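Local atomic coordinates of structure-specific endonuclease subunit SLX1 (Candida glabrata, PDB entry 4XLG), a protein that probably acts, with SLX4, as a metal-dependent structure-specific endonuclease that nicks branched DNA near junctions during repair and recombination. Residues F4-D9 against V291-I296; R36-N41 against K185-V190; W60-I65 against H131-K136. The protein carries 1 engineered substitution. One frame throughout, in Å; residues are numbered along the deposited sequence.

Interaction 1 of 3, residues F4-D9 against V291-I296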
loop_
_atom_site.group_PDB
_atom_site.type_symbol
_atom_site.label_atom_id
_atom_site.label_comp_id
_atom_site.label_asym_id
_atom_site.label_seq_id
_atom_site.Cartn_x
_atom_site.Cartn_y
_atom_site.Cartn_z
ATOM N N PHE B 4 -0.294 -5.490 17.321
ATOM C CA PHE B 4 -0.178 -4.895 15.991
ATOM C C PHE B 4 -1.268 -5.433 15.097
ATOM O O PHE B 4 -1.709 -6.551 15.286
ATOM C CB PHE B 4 1.191 -5.190 15.390
ATOM C CG PHE B 4 2.295 -4.325 15.949
ATOM C CD1 PHE B 4 2.416 -4.102 17.316
ATOM C CD2 PHE B 4 3.232 -3.769 15.107
ATOM C CE1 PHE B 4 3.455 -3.307 17.823
ATOM C CE2 PHE B 4 4.256 -2.967 15.595
ATOM C CZ PHE B 4 4.375 -2.734 16.953
ATOM N N GLN B 5 -1.699 -4.663 14.113
ATOM C CA GLN B 5 -2.610 -5.227 13.126
ATOM C C GLN B 5 -1.779 -5.615 11.917
ATOM O O GLN B 5 -0.803 -4.959 11.565
ATOM C CB GLN B 5 -3.740 -4.265 12.761
ATOM C CG GLN B 5 -3.316 -3.014 12.040
ATOM C CD GLN B 5 -4.496 -2.067 11.732
ATOM O OE1 GLN B 5 -5.324 -1.760 12.602
ATOM N NE2 GLN B 5 -4.530 -1.566 10.517
ATOM N N GLN B 6 -2.151 -6.709 11.285
ATOM C CA GLN B 6 -1.430 -7.124 10.080
ATOM C C GLN B 6 -1.673 -6.180 8.923
ATOM O O GLN B 6 -2.728 -5.518 8.820
ATOM C CB GLN B 6 -1.827 -8.563 9.690
ATOM C CG GLN B 6 -2.989 -8.697 8.758
ATOM C CD GLN B 6 -3.014 -10.062 8.028
ATOM O OE1 GLN B 6 -3.145 -11.117 8.694
ATOM N NE2 GLN B 6 -2.839 -10.058 6.667
ATOM N N ILE B 7 -0.687 -6.106 8.030
ATOM C CA ILE B 7 -0.852 -5.497 6.724
ATOM C C ILE B 7 -1.776 -6.427 5.897
ATOM O O ILE B 7 -1.632 -7.636 5.976
ATOM C CB ILE B 7 0.493 -5.345 6.030
ATOM C CG1 ILE B 7 1.330 -4.294 6.843
ATOM C CG2 ILE B 7 0.328 -4.950 4.545
ATOM C CD1 ILE B 7 2.506 -3.757 6.073
ATOM N N PRO B 8 -2.777 -5.871 5.207
ATOM C CA PRO B 8 -3.719 -6.733 4.452
ATOM C C PRO B 8 -3.026 -7.603 3.452
ATOM O O PRO B 8 -2.038 -7.189 2.810
ATOM C CB PRO B 8 -4.619 -5.735 3.665
ATOM C CG PRO B 8 -4.581 -4.472 4.576
ATOM C CD PRO B 8 -3.122 -4.436 5.131
ATOM N N ASP B 9 -3.538 -8.828 3.319
ATOM C CA ASP B 9 -3.085 -9.683 2.228
ATOM C C ASP B 9 -3.294 -8.999 0.892
ATOM O O ASP B 9 -2.476 -9.118 -0.000
ATOM C CB ASP B 9 -3.851 -11.040 2.252
ATOM C CG ASP B 9 -3.653 -11.776 3.573
ATOM O OD1 ASP B 9 -2.600 -11.587 4.264
ATOM O OD2 ASP B 9 -4.555 -12.509 3.981
ATOM N N VAL B 291 8.360 -6.040 3.527
ATOM C CA VAL B 291 9.125 -6.536 4.673
ATOM C C VAL B 291 8.242 -6.575 5.922
ATOM O O VAL B 291 8.206 -7.584 6.663
ATOM C CB VAL B 291 10.385 -5.647 4.925
ATOM C CG1 VAL B 291 11.116 -6.107 6.191
ATOM C CG2 VAL B 291 11.323 -5.760 3.725
ATOM N N ILE B 292 7.488 -5.498 6.144
ATOM C CA ILE B 292 6.601 -5.445 7.293
ATOM C C ILE B 292 5.449 -6.428 7.184
ATOM O O ILE B 292 5.022 -7.053 8.194
ATOM C CB ILE B 292 6.026 -4.021 7.450
ATOM C CG1 ILE B 292 7.188 -2.994 7.725
ATOM C CG2 ILE B 292 5.050 -3.974 8.625
ATOM C CD1 ILE B 292 8.115 -3.355 8.987
ATOM N N TYR B 293 4.921 -6.562 5.968
ATOM C CA TYR B 293 3.821 -7.519 5.749
ATOM C C TYR B 293 4.215 -8.910 6.273
ATOM O O TYR B 293 3.526 -9.499 7.104
ATOM C CB TYR B 293 3.431 -7.631 4.274
ATOM C CG TYR B 293 2.481 -8.802 4.033
ATOM C CD1 TYR B 293 1.107 -8.679 4.326
ATOM C CD2 TYR B 293 2.976 -10.039 3.585
ATOM C CE1 TYR B 293 0.224 -9.799 4.179
ATOM C CE2 TYR B 293 2.117 -11.161 3.425
ATOM C CZ TYR B 293 0.745 -11.017 3.727
ATOM O OH TYR B 293 -0.079 -12.059 3.564
ATOM N N TYR B 294 5.364 -9.400 5.834
ATOM C CA TYR B 294 5.717 -10.748 6.246
ATOM C C TYR B 294 6.123 -10.787 7.728
ATOM O O TYR B 294 5.839 -11.762 8.434
ATOM C CB TYR B 294 6.846 -11.280 5.367
ATOM C CG TYR B 294 6.359 -11.565 3.960
ATOM C CD1 TYR B 294 5.513 -12.656 3.709
ATOM C CD2 TYR B 294 6.715 -10.734 2.901
ATOM C CE1 TYR B 294 5.025 -12.916 2.416
ATOM C CE2 TYR B 294 6.255 -10.986 1.600
ATOM C CZ TYR B 294 5.387 -12.055 1.370
ATOM O OH TYR B 294 4.940 -12.340 0.090
ATOM N N SER B 295 6.798 -9.730 8.169
ATOM C CA SER B 295 7.289 -9.659 9.530
ATOM C C SER B 295 6.155 -9.814 10.524
ATOM O O SER B 295 6.187 -10.655 11.429
ATOM C CB SER B 295 8.032 -8.312 9.771
ATOM O OG SER B 295 8.694 -8.419 11.023
ATOM N N ILE B 296 5.131 -9.011 10.351
ATOM C CA ILE B 296 4.019 -9.030 11.293
ATOM C C ILE B 296 3.175 -10.278 11.149
ATOM O O ILE B 296 2.806 -10.902 12.143
ATOM C CB ILE B 296 3.131 -7.782 11.100
ATOM C CG1 ILE B 296 3.917 -6.527 11.468
ATOM C CG2 ILE B 296 1.832 -7.907 11.900
ATOM C CD1 ILE B 296 3.084 -5.286 11.190
HETATM O O HOH W 1 0.996 -8.490 7.805
#

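Interaction 2 of 3, residues R36-N41 against K185-V190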
loop_
_atom_site.group_PDB
_atom_site.type_symbol
_atom_site.label_atom_id
_atom_site.label_comp_id
_atom_site.label_asym_id
_atom_site.label_seq_id
_atom_site.Cartn_x
_atom_site.Cartn_y
_atom_site.Cartn_z
ATOM N N ARG B 36 -16.184 -7.796 -5.009
ATOM C CA ARG B 36 -16.671 -6.392 -5.132
ATOM C C ARG B 36 -17.203 -6.123 -6.522
ATOM O O ARG B 36 -18.256 -5.492 -6.694
ATOM C CB ARG B 36 -15.564 -5.413 -4.824
ATOM C CG ARG B 36 -15.975 -3.897 -4.996
ATOM C CD ARG B 36 -17.165 -3.520 -4.106
ATOM N NE ARG B 36 -16.823 -3.716 -2.693
ATOM C CZ ARG B 36 -16.035 -2.900 -2.011
ATOM N NH1 ARG B 36 -15.723 -3.216 -0.748
ATOM N NH2 ARG B 36 -15.612 -1.742 -2.526
ATOM N N LEU B 37 -16.467 -6.563 -7.542
ATOM C CA LEU B 37 -16.972 -6.351 -8.892
ATOM C C LEU B 37 -18.291 -7.099 -9.124
ATOM O O LEU B 37 -19.198 -6.559 -9.759
ATOM C CB LEU B 37 -15.869 -6.760 -9.902
ATOM C CG LEU B 37 -16.158 -6.467 -11.375
ATOM C CD1 LEU B 37 -16.473 -4.963 -11.601
ATOM C CD2 LEU B 37 -14.860 -6.909 -12.139
ATOM N N ARG B 38 -18.464 -8.322 -8.583
ATOM C CA ARG B 38 -19.794 -8.951 -8.684
ATOM C C ARG B 38 -20.903 -8.139 -8.023
ATOM O O ARG B 38 -22.036 -8.145 -8.512
ATOM C CB ARG B 38 -19.873 -10.381 -8.022
ATOM C CG ARG B 38 -19.041 -11.464 -8.658
ATOM C CD ARG B 38 -19.556 -12.896 -8.146
ATOM N NE ARG B 38 -19.493 -13.004 -6.679
ATOM C CZ ARG B 38 -18.373 -13.349 -6.049
ATOM N NH1 ARG B 38 -17.284 -13.622 -6.772
ATOM N NH2 ARG B 38 -18.335 -13.424 -4.730
ATOM N N GLN B 39 -20.594 -7.543 -6.871
ATOM C CA GLN B 39 -21.598 -6.715 -6.147
ATOM C C GLN B 39 -21.952 -5.483 -7.008
ATOM O O GLN B 39 -23.119 -5.102 -7.121
ATOM C CB GLN B 39 -21.062 -6.271 -4.805
ATOM C CG GLN B 39 -21.055 -7.457 -3.779
ATOM C CD GLN B 39 -20.415 -7.011 -2.479
ATOM O OE1 GLN B 39 -19.271 -6.549 -2.463
ATOM N NE2 GLN B 39 -21.185 -7.044 -1.411
ATOM N N HIS B 40 -20.946 -4.871 -7.601
ATOM C CA HIS B 40 -21.247 -3.698 -8.465
ATOM C C HIS B 40 -22.060 -4.094 -9.696
ATOM O O HIS B 40 -22.918 -3.312 -10.186
ATOM C CB HIS B 40 -19.948 -2.982 -8.944
ATOM C CG HIS B 40 -19.279 -2.164 -7.881
ATOM N ND1 HIS B 40 -19.928 -1.149 -7.200
ATOM C CD2 HIS B 40 -17.999 -2.146 -7.451
ATOM C CE1 HIS B 40 -19.085 -0.583 -6.357
ATOM N NE2 HIS B 40 -17.897 -1.137 -6.523
ATOM N N ASN B 41 -21.800 -5.277 -10.251
ATOM C CA ASN B 41 -22.452 -5.690 -11.484
ATOM C C ASN B 41 -23.742 -6.429 -11.321
ATOM O O ASN B 41 -24.537 -6.556 -12.228
ATOM C CB ASN B 41 -21.480 -6.536 -12.306
ATOM C CG ASN B 41 -20.428 -5.637 -12.969
ATOM O OD1 ASN B 41 -20.688 -4.433 -13.124
ATOM N ND2 ASN B 41 -19.275 -6.195 -13.333
ATOM N N LYS B 185 -14.551 -11.580 -19.631
ATOM C CA LYS B 185 -13.088 -11.607 -19.768
ATOM C C LYS B 185 -12.433 -10.756 -18.698
ATOM O O LYS B 185 -11.414 -11.163 -18.107
ATOM C CB LYS B 185 -12.634 -11.131 -21.155
ATOM C CG LYS B 185 -12.804 -12.216 -22.256
ATOM C CD LYS B 185 -12.426 -11.661 -23.628
ATOM C CE LYS B 185 -12.333 -12.767 -24.685
ATOM N NZ LYS B 185 -13.481 -13.705 -24.595
ATOM N N ASN B 186 -13.014 -9.586 -18.442
ATOM C CA ASN B 186 -12.465 -8.717 -17.398
ATOM C C ASN B 186 -12.530 -9.415 -16.021
ATOM O O ASN B 186 -11.579 -9.361 -15.248
ATOM C CB ASN B 186 -13.239 -7.398 -17.377
ATOM C CG ASN B 186 -12.809 -6.454 -16.223
ATOM O OD1 ASN B 186 -13.592 -6.164 -15.319
ATOM N ND2 ASN B 186 -11.568 -5.934 -16.323
ATOM N N MET B 187 -13.626 -10.096 -15.725
ATOM C CA MET B 187 -13.734 -10.818 -14.413
ATOM C C MET B 187 -12.596 -11.827 -14.284
ATOM O O MET B 187 -12.035 -11.981 -13.191
ATOM C CB MET B 187 -15.069 -11.608 -14.290
ATOM C CG MET B 187 -16.250 -10.686 -13.965
ATOM S SD MET B 187 -16.110 -9.993 -12.233
ATOM C CE MET B 187 -16.138 -11.424 -11.216
ATOM N N GLU B 188 -12.301 -12.508 -15.369
ATOM C CA GLU B 188 -11.274 -13.568 -15.330
ATOM C C GLU B 188 -9.909 -12.880 -15.042
ATOM O O GLU B 188 -9.083 -13.402 -14.280
ATOM C CB GLU B 188 -11.212 -14.388 -16.645
ATOM C CG GLU B 188 -10.330 -15.566 -16.402
ATOM C CD GLU B 188 -10.963 -16.467 -15.318
ATOM O OE1 GLU B 188 -10.293 -16.857 -14.315
ATOM O OE2 GLU B 188 -12.179 -16.728 -15.463
ATOM N N LEU B 189 -9.659 -11.717 -15.673
ATOM C CA LEU B 189 -8.384 -11.003 -15.421
ATOM C C LEU B 189 -8.251 -10.565 -13.954
ATOM O O LEU B 189 -7.151 -10.610 -13.366
ATOM C CB LEU B 189 -8.260 -9.742 -16.316
ATOM C CG LEU B 189 -8.259 -10.091 -17.803
ATOM C CD1 LEU B 189 -8.233 -8.724 -18.621
ATOM C CD2 LEU B 189 -7.075 -10.913 -18.217
ATOM N N VAL B 190 -9.361 -10.085 -13.386
ATOM C CA VAL B 190 -9.358 -9.588 -12.003
ATOM C C VAL B 190 -9.141 -10.821 -11.076
ATOM O O VAL B 190 -8.330 -10.762 -10.121
ATOM C CB VAL B 190 -10.673 -8.858 -11.632
ATOM C CG1 VAL B 190 -10.728 -8.517 -10.093
ATOM C CG2 VAL B 190 -10.818 -7.528 -12.446
#

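Interaction 3 of 3, residues W60-I65 against H131-K136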
loop_
_atom_site.group_PDB
_atom_site.type_symbol
_atom_site.label_atom_id
_atom_site.label_comp_id
_atom_site.label_asym_id
_atom_site.label_seq_id
_atom_site.Cartn_x
_atom_site.Cartn_y
_atom_site.Cartn_z
ATOM N N TRP B 60 -19.900 -3.008 -15.296
ATOM C CA TRP B 60 -18.684 -2.220 -15.233
ATOM C C TRP B 60 -17.503 -3.074 -15.638
ATOM O O TRP B 60 -17.434 -4.251 -15.275
ATOM C CB TRP B 60 -18.446 -1.758 -13.783
ATOM C CG TRP B 60 -19.463 -0.853 -13.212
ATOM C CD1 TRP B 60 -20.539 -1.214 -12.415
ATOM C CD2 TRP B 60 -19.463 0.566 -13.274
ATOM N NE1 TRP B 60 -21.210 -0.079 -12.004
ATOM C CE2 TRP B 60 -20.556 1.023 -12.498
ATOM C CE3 TRP B 60 -18.633 1.502 -13.907
ATOM C CZ2 TRP B 60 -20.844 2.387 -12.328
ATOM C CZ3 TRP B 60 -18.911 2.872 -13.742
ATOM C CH2 TRP B 60 -20.005 3.303 -12.965
ATOM N N GLU B 61 -16.500 -2.455 -16.257
ATOM C CA GLU B 61 -15.177 -3.090 -16.437
ATOM C C GLU B 61 -14.219 -2.543 -15.369
ATOM O O GLU B 61 -14.155 -1.328 -15.191
ATOM C CB GLU B 61 -14.602 -2.736 -17.857
ATOM C CG GLU B 61 -13.190 -3.326 -18.096
ATOM C CD GLU B 61 -12.538 -2.767 -19.366
ATOM O OE1 GLU B 61 -13.068 -1.800 -19.962
ATOM O OE2 GLU B 61 -11.475 -3.315 -19.766
ATOM N N MET B 62 -13.527 -3.413 -14.616
ATOM C CA MET B 62 -12.496 -2.875 -13.717
ATOM C C MET B 62 -11.259 -2.629 -14.573
ATOM O O MET B 62 -10.630 -3.568 -15.017
ATOM C CB MET B 62 -12.211 -3.855 -12.560
ATOM C CG MET B 62 -11.163 -3.241 -11.563
ATOM S SD MET B 62 -10.916 -4.345 -10.139
ATOM C CE MET B 62 -12.506 -4.182 -9.327
ATOM N N VAL B 63 -10.890 -1.363 -14.799
ATOM C CA VAL B 63 -9.804 -1.150 -15.738
ATOM C C VAL B 63 -8.426 -1.054 -15.090
ATOM O O VAL B 63 -7.390 -1.274 -15.757
ATOM C CB VAL B 63 -10.054 0.140 -16.608
ATOM C CG1 VAL B 63 -11.329 -0.087 -17.501
ATOM C CG2 VAL B 63 -10.202 1.446 -15.774
ATOM N N ALA B 64 -8.403 -0.701 -13.803
ATOM C CA ALA B 64 -7.118 -0.551 -13.089
ATOM C C ALA B 64 -7.342 -0.744 -11.609
ATOM O O ALA B 64 -8.438 -0.498 -11.099
ATOM C CB ALA B 64 -6.478 0.843 -13.336
ATOM N N ILE B 65 -6.288 -1.161 -10.910
ATOM C CA ILE B 65 -6.395 -1.196 -9.456
ATOM C C ILE B 65 -4.980 -0.879 -8.910
ATOM O O ILE B 65 -3.974 -1.315 -9.487
ATOM C CB ILE B 65 -6.947 -2.558 -8.933
ATOM C CG1 ILE B 65 -7.221 -2.483 -7.401
ATOM C CG2 ILE B 65 -5.996 -3.767 -9.295
ATOM C CD1 ILE B 65 -8.126 -3.735 -6.990
ATOM N N HIS B 131 -1.862 -1.579 -11.337
ATOM C CA HIS B 131 -2.080 -2.694 -12.261
ATOM C C HIS B 131 -3.205 -2.343 -13.238
ATOM O O HIS B 131 -4.308 -1.974 -12.777
ATOM C CB HIS B 131 -2.516 -3.962 -11.514
ATOM C CG HIS B 131 -2.742 -5.117 -12.452
ATOM N ND1 HIS B 131 -1.714 -5.912 -12.918
ATOM C CD2 HIS B 131 -3.867 -5.540 -13.098
ATOM C CE1 HIS B 131 -2.187 -6.785 -13.791
ATOM N NE2 HIS B 131 -3.496 -6.593 -13.901
ATOM N N PHE B 132 -2.949 -2.501 -14.542
ATOM C CA PHE B 132 -4.003 -2.315 -15.569
ATOM C C PHE B 132 -4.568 -3.624 -16.095
ATOM O O PHE B 132 -3.817 -4.560 -16.386
ATOM C CB PHE B 132 -3.428 -1.517 -16.775
ATOM C CG PHE B 132 -3.094 -0.124 -16.396
ATOM C CD1 PHE B 132 -4.113 0.838 -16.365
ATOM C CD2 PHE B 132 -1.801 0.237 -16.037
ATOM C CE1 PHE B 132 -3.847 2.173 -15.987
ATOM C CE2 PHE B 132 -1.489 1.590 -15.693
ATOM C CZ PHE B 132 -2.519 2.561 -15.647
ATOM N N PHE B 133 -5.890 -3.687 -16.206
ATOM C CA PHE B 133 -6.560 -4.835 -16.795
ATOM C C PHE B 133 -6.922 -4.561 -18.232
ATOM O O PHE B 133 -7.419 -5.447 -18.964
ATOM C CB PHE B 133 -7.837 -5.140 -16.039
ATOM C CG PHE B 133 -7.602 -5.478 -14.591
ATOM C CD1 PHE B 133 -7.083 -6.759 -14.251
ATOM C CD2 PHE B 133 -7.885 -4.538 -13.583
ATOM C CE1 PHE B 133 -6.883 -7.092 -12.896
ATOM C CE2 PHE B 133 -7.695 -4.860 -12.206
ATOM C CZ PHE B 133 -7.195 -6.149 -11.865
ATOM N N ASN B 134 -6.717 -3.312 -18.624
ATOM C CA ASN B 134 -7.046 -2.900 -20.003
ATOM C C ASN B 134 -5.854 -2.159 -20.570
ATOM O O ASN B 134 -5.369 -1.190 -19.958
ATOM C CB ASN B 134 -8.312 -2.003 -20.041
ATOM C CG ASN B 134 -8.732 -1.649 -21.486
ATOM O OD1 ASN B 134 -8.031 -0.901 -22.174
ATOM N ND2 ASN B 134 -9.864 -2.225 -21.955
ATOM N N GLN B 135 -5.345 -2.627 -21.700
ATOM C CA GLN B 135 -4.129 -2.076 -22.294
ATOM C C GLN B 135 -4.342 -0.682 -22.901
ATOM O O GLN B 135 -3.413 0.131 -22.927
ATOM C CB GLN B 135 -3.584 -3.029 -23.372
ATOM C CG GLN B 135 -2.344 -2.513 -24.131
ATOM C CD GLN B 135 -2.688 -1.735 -25.396
ATOM O OE1 GLN B 135 -3.671 -2.030 -26.077
ATOM N NE2 GLN B 135 -1.874 -0.731 -25.711
ATOM N N LYS B 136 -5.541 -0.422 -23.456
ATOM C CA LYS B 136 -5.795 0.919 -23.975
ATOM C C LYS B 136 -5.808 1.939 -22.834
ATOM O O LYS B 136 -5.337 3.088 -23.022
ATOM C CB LYS B 136 -7.108 0.996 -24.777
ATOM C CG LYS B 136 -7.014 0.221 -26.076
ATOM C CD LYS B 136 -6.075 0.934 -27.070
ATOM C CE LYS B 136 -5.828 0.098 -28.313
ATOM N NZ LYS B 136 -4.949 0.825 -29.320
HETATM O O HOH W 2 -10.265 -5.546 -18.791
#

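Interaction 1 of 3, residues F4-D9 against V291-I296
Asp9 OD1 is gripped by two donors, Tyr293 OH from the helix and Gln6 NE2 from its own loop. The phenol bond is the shorter one, with Tyr293 OH 2.7 Å from Asp9 OD1. The Gln6 NE2 to Asp9 OD1 bond measures 2.9 Å. The two donors arrive from opposite faces of the carboxylate plane. Gln6 NE2 also gives a hydrogen bond to Ile7 O, at 2.8 Å. Its amide is thus held at the nitrogen, and OE1 accepts from Lys297 NZ.

The Tyr293 ring presents its edge to the loop. Tyr293 CD1 lies 3.4 Å from Ile7 O, near the ring plane. The carboxylate of Asp9 is turned 80° from that ring. CG of Tyr293 is anti to the backbone N (chi1 169°), which sets it beside the carbonyl carbon. Ring atom CD1 also lies against Ile7 CB.

The rest of the contact is mostly apolar. Ile7 CD1 touches Ile292 CG2 at 3.6 Å, the two side chains crossing at about a right angle. Ile296 CG2 packs on Gln6 CA. Ile296 CD1 lies at the edge of the Phe4 ring, 4.2 Å from Phe4 CD2. A water accepts weakly from Ile7 N and donates to Tyr293 O, joining the two backbones.

Lys201 of helix 176-213 makes a cation-pi contact with Tyr293, and its NZ hydrogen-bonds to Asp9 O. The whole is an irregular segment laid on a helix. It joins the loop leading into strand 12-18 to helix 288-299, which follows the zinc-binding cysteines Cys279 and Cys282.

Interaction 2 of 3, residues R36-N41 against K185-V190
Leu37 and Met187 carry this packing of two helices. Helix 33-41 belongs to the GIY-YIG catalytic domain. Helix 176-213 is the long helix of the chain. The short segments run nearly antiparallel, at 154°, with their axes 11.5 Å apart. At that spacing the helices meet through side chains, and no hydrogen bond passes between the two segments.

The apolar contacts centre on Leu37. Its CG is anti to the backbone N (chi1 -174°), and in that position Leu37 CG lies 3.6 Å from Met187 SD. The methyl Leu37 CD2 is nearer still, 3.3 Å from Met187 SD, which is tight for a methyl and a sulfur. The two side chains slide past each other in opposite directions, and the sulfur lies against both CG and CD2 of Leu37. Further along the long helix, Val190 CG2 closes on the same methyl, Leu37 CD2, at 4.1 Å. Met62 of strand 60-67 touches both Leu37 and Val190, so the sheet adds to this apolar cluster.

One contact pairs an apolar atom with a polar one. Asn186 OD1 lies 3.5 Å from Leu37 CD2. The stronger partner of this oxygen is the backbone N of Met62, which donates a hydrogen bond to it. The buried amide oxygen is therefore satisfied by the strand, while the leucine methyl only packs beside it.

At the more exposed margin the aliphatic part of Arg38 takes over. The Met187 chain is bent at chi2 and again at chi3 (-61°), which places CE by Arg38. The two side chains cross at about a right angle, with Met187 CE 3.9 Å from Arg38 CG.

Interaction 3 of 3, residues W60-I65 against H131-K136
Ile65 and His131 form an antiparallel hydrogen-bonded pair, and Ala64 with Phe132 is the next, non-hydrogen-bonded pair. Ile65 N donates to His131 O at 2.8 Å, and His131 N returns a bond to Ile65 O. A third bond runs from Phe133 N to Val63 O at 2.9 Å. The chain turns a corner at Phe133.

Phe133 provides the main apolar contact. Its CE2 lies 3.5 Å from Ile65 CG2. Met62 runs beside the ring, pointing the same way, as a Met-aromatic contact. Its SD is 4.9 Å from the ring centroid, obliquely placed. His131 CD2 sits over one face of the Phe133 ring, offset toward the rim. The imidazole nitrogens bond to Ser162 and Ser164 of strand 160-168. Ala64 and Phe132 lie on the face of the sheet opposite Ile65 and His131, with Ala64 CB 3.8 Å from Phe132 CD1.

The two strands are neighbours in the central mixed sheet, joining GIY-YIG strand 60-67 to strand 129-132. Val63 and Ala64 both face Leu15 on the next strand, a classic beta bulge.

Beyond the corner the contact turns polar. Glu61 OE2 accepts from Asn134 ND2 at 2.9 Å with its syn lone pair. The same ND2 also bonds to Thr169 O. Glu61 CG is anti to the backbone N (chi1 178°), and the extended chain crosses Asn134 at about a right angle. A water donates both to Glu61 OE2 and to Phe133 O. Asn134 is also the N-cap of helix 135-143, where its OD1 accepts from Val137 N and, weakly, from Lys136 N, 2.8 Å away.

How the interactions relate
Interactions 2 and 3 belong to one buried region, with centres about 11 Å apart. They meet at strand 60-67, which is part of interaction 3 and which interaction 2 touches: Asn41 and Asn186 each probably accept from a backbone N of residues 60-65. Helix 176-213 also packs on Phe133 of interaction 3. Interaction 1 stands apart, its centre about 27 Å from each of theirs, and is only partly buried. It too borders helix 176-213, so that long helix runs past all three. The chemistry differs with place. Interaction 3 is sheet hydrogen bonding with an apolar face. Interaction 2 is side-chain packing alone. Interaction 1 joins a loop to a helix through a tyrosine-carboxylate bond, a water with one weak leg, and isoleucine packing.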